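Local coordinates for chitin binding protein (Streptomyces lividans, PDB 5FTZ) that probably cleaves chitin oxidatively as a copper-dependent lytic polysaccharide monooxygenase of family AA10, at residues A[92-97]-A[154-159]. Numbering follows the deposited sequence.
Sequences ATTDFK and VWTVHD. With CU (copper (II) ion), chain C.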
loop_
_atom_site.group_PDB
_atom_site.type_symbol
_atom_site.label_atom_id
_atom_site.label_comp_id
_atom_site.label_asym_id
_atom_site.label_seq_id
_atom_site.Cartn_x
_atom_site.Cartn_y
_atom_site.Cartn_z
ATOM N N ALA A 92 6.192 1.590 -6.188
ATOM C CA ALA A 92 4.768 1.881 -6.056
ATOM C C ALA A 92 4.633 3.377 -5.751
ATOM O O ALA A 92 5.330 3.923 -4.904
ATOM C CB ALA A 92 4.137 1.058 -4.950
ATOM N N THR A 93 3.687 4.034 -6.431
ATOM C CA THR A 93 3.627 5.462 -6.475
ATOM C C THR A 93 2.261 5.954 -6.019
ATOM O O THR A 93 1.216 5.450 -6.493
ATOM C CB THR A 93 3.897 5.917 -7.923
ATOM O OG1 THR A 93 5.283 5.545 -8.200
ATOM C CG2 THR A 93 3.706 7.430 -8.103
ATOM N N THR A 94 2.262 7.025 -5.216
ATOM C CA THR A 94 1.069 7.731 -4.817
ATOM C C THR A 94 0.691 8.730 -5.902
ATOM O O THR A 94 -0.404 8.628 -6.450
ATOM C CB THR A 94 1.258 8.456 -3.484
ATOM O OG1 THR A 94 1.538 7.467 -2.493
ATOM C CG2 THR A 94 0.041 9.261 -3.062
ATOM N N ASP A 95 1.557 9.675 -6.259
ATOM C CA ASP A 95 1.225 10.658 -7.287
ATOM C C ASP A 95 2.466 11.366 -7.824
ATOM O O ASP A 95 3.589 11.199 -7.328
ATOM C CB ASP A 95 0.181 11.670 -6.805
ATOM C CG ASP A 95 0.693 12.652 -5.844
ATOM O OD1 ASP A 95 1.803 12.576 -5.383
ATOM O OD2 ASP A 95 -0.086 13.597 -5.547
ATOM N N PHE A 96 2.216 12.085 -8.899
ATOM C CA PHE A 96 3.156 13.062 -9.486
ATOM C C PHE A 96 2.518 14.422 -9.441
ATOM O O PHE A 96 1.337 14.528 -9.848
ATOM C CB PHE A 96 3.515 12.706 -10.935
ATOM C CG PHE A 96 4.198 11.364 -11.097
ATOM C CD1 PHE A 96 5.585 11.235 -10.987
ATOM C CD2 PHE A 96 3.473 10.215 -11.278
ATOM C CE1 PHE A 96 6.217 10.005 -11.104
ATOM C CE2 PHE A 96 4.083 9.002 -11.414
ATOM C CZ PHE A 96 5.459 8.891 -11.308
ATOM N N LYS A 97 3.240 15.436 -9.023
ATOM C CA LYS A 97 2.707 16.808 -8.999
ATOM C C LYS A 97 3.735 17.714 -9.616
ATOM O O LYS A 97 4.954 17.520 -9.387
ATOM C CB LYS A 97 2.398 17.310 -7.616
ATOM C CG LYS A 97 1.284 16.551 -6.933
ATOM C CD LYS A 97 1.083 17.038 -5.529
ATOM C CE LYS A 97 -0.231 16.523 -4.966
ATOM N NZ LYS A 97 -0.007 16.077 -3.602
ATOM N N VAL A 154 7.481 16.619 -8.393
ATOM C CA VAL A 154 7.528 15.863 -7.153
ATOM C C VAL A 154 6.856 14.513 -7.345
ATOM O O VAL A 154 5.689 14.443 -7.737
ATOM C CB VAL A 154 6.887 16.655 -6.010
ATOM C CG1 VAL A 154 7.112 15.865 -4.710
ATOM C CG2 VAL A 154 7.467 18.068 -5.863
ATOM N N TRP A 155 7.620 13.452 -7.094
ATOM C CA TRP A 155 7.154 12.067 -7.194
ATOM C C TRP A 155 7.032 11.484 -5.790
ATOM O O TRP A 155 8.023 11.306 -5.131
ATOM C CB TRP A 155 8.156 11.289 -8.036
ATOM C CG TRP A 155 7.963 9.802 -8.014
ATOM C CD1 TRP A 155 6.791 9.125 -7.943
ATOM C CD2 TRP A 155 8.995 8.800 -8.137
ATOM N NE1 TRP A 155 7.029 7.744 -7.957
ATOM C CE2 TRP A 155 8.374 7.543 -8.125
ATOM C CE3 TRP A 155 10.388 8.863 -8.287
ATOM C CZ2 TRP A 155 9.110 6.354 -8.189
ATOM C CZ3 TRP A 155 11.082 7.699 -8.414
ATOM C CH2 TRP A 155 10.449 6.470 -8.349
ATOM N N THR A 156 5.801 11.216 -5.351
ATOM C CA THR A 156 5.586 10.708 -4.002
ATOM C C THR A 156 5.428 9.201 -4.014
ATOM O O THR A 156 4.632 8.650 -4.779
ATOM C CB THR A 156 4.399 11.368 -3.349
ATOM O OG1 THR A 156 4.623 12.795 -3.265
ATOM C CG2 THR A 156 4.137 10.804 -1.936
ATOM N N VAL A 157 6.226 8.533 -3.179
ATOM C CA VAL A 157 6.278 7.084 -3.169
ATOM C C VAL A 157 5.278 6.495 -2.172
ATOM O O VAL A 157 5.249 6.896 -1.011
ATOM C CB VAL A 157 7.719 6.624 -2.862
ATOM C CG1 VAL A 157 7.830 5.116 -2.777
ATOM C CG2 VAL A 157 8.670 7.175 -3.958
ATOM N N HIS A 158 4.528 5.529 -2.631
ATOM C CA HIS A 158 3.499 4.875 -1.828
ATOM C C HIS A 158 4.125 4.085 -0.632
ATOM O O HIS A 158 5.119 3.424 -0.757
ATOM C CB HIS A 158 2.787 3.925 -2.752
ATOM C CG HIS A 158 1.768 3.012 -2.095
ATOM N ND1 HIS A 158 0.458 3.379 -1.855
ATOM C CD2 HIS A 158 1.866 1.698 -1.807
ATOM C CE1 HIS A 158 -0.194 2.336 -1.346
ATOM N NE2 HIS A 158 0.646 1.329 -1.299
ATOM N N ASP A 159 3.449 4.172 0.506
ATOM C CA ASP A 159 3.829 3.414 1.707
ATOM C C ASP A 159 5.243 3.741 2.118
ATOM O O ASP A 159 6.023 2.896 2.534
ATOM C CB ASP A 159 3.596 1.930 1.511
ATOM C CG ASP A 159 2.110 1.571 1.583
ATOM O OD1 ASP A 159 1.267 2.409 1.841
ATOM O OD2 ASP A 159 1.831 0.347 1.392
HETATM CU CU CU C . 0.160 -0.225 -0.233
HETATM O O HOH W 1 -0.689 5.948 -2.251
HETATM O O HOH W 2 2.796 8.111 0.006
HETATM O O HOH W 3 3.867 14.243 -5.505
#
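W155 and T93 cross at about a right angle, and the indole NE1 donates to T93 OG1 at 2.8 Å, the acceptor lying close to the ring plane. T93 OG1 stands beside its backbone N (chi1 -66°), where it also hydrogen-bonds H91 O, while CG2 rests 3.5 Å from W155 CD1. F96 runs alongside the indole: its CE1 sits over one face, 3.3 Å from W155 CD1, and although the two planes are tilted by just 12°, the phenyl is offset, meeting the pyrrole part mainly through CE1. The group exemplifies how a buried indole is served: a hydroxyl satisfies its N-H, and a neighbouring ring takes a face. An alanine in place of W155 would probably leave T93 OG1 without this donor and open a gap beside F96. On the other face of the strand pair, a water donates to D95 OD1 and V154 O and accepts from T156 OG1, and K97 NZ forms a salt bridge to D95 OD2 at 3.2 Å. T94 N donates to T156 O and T156 N to D95 O, two residues opposite one: a classic beta bulge at the chain's corner. Beyond it, H158 N bonds A92 O, and a water linking T94 OG1 to H158 ND1 helps fix the imidazole's rotation. H158 NE2 (1.9 Å) and D159 OD2 (2.4 Å) bind a copper ion shared with the second subunit, distinct from that held by H1 and H91. The pair joins strands 93-100 and 148-157, with W85, F87 and F164 round W155; strands 122-125 and 162-171 extend the sheet on either side.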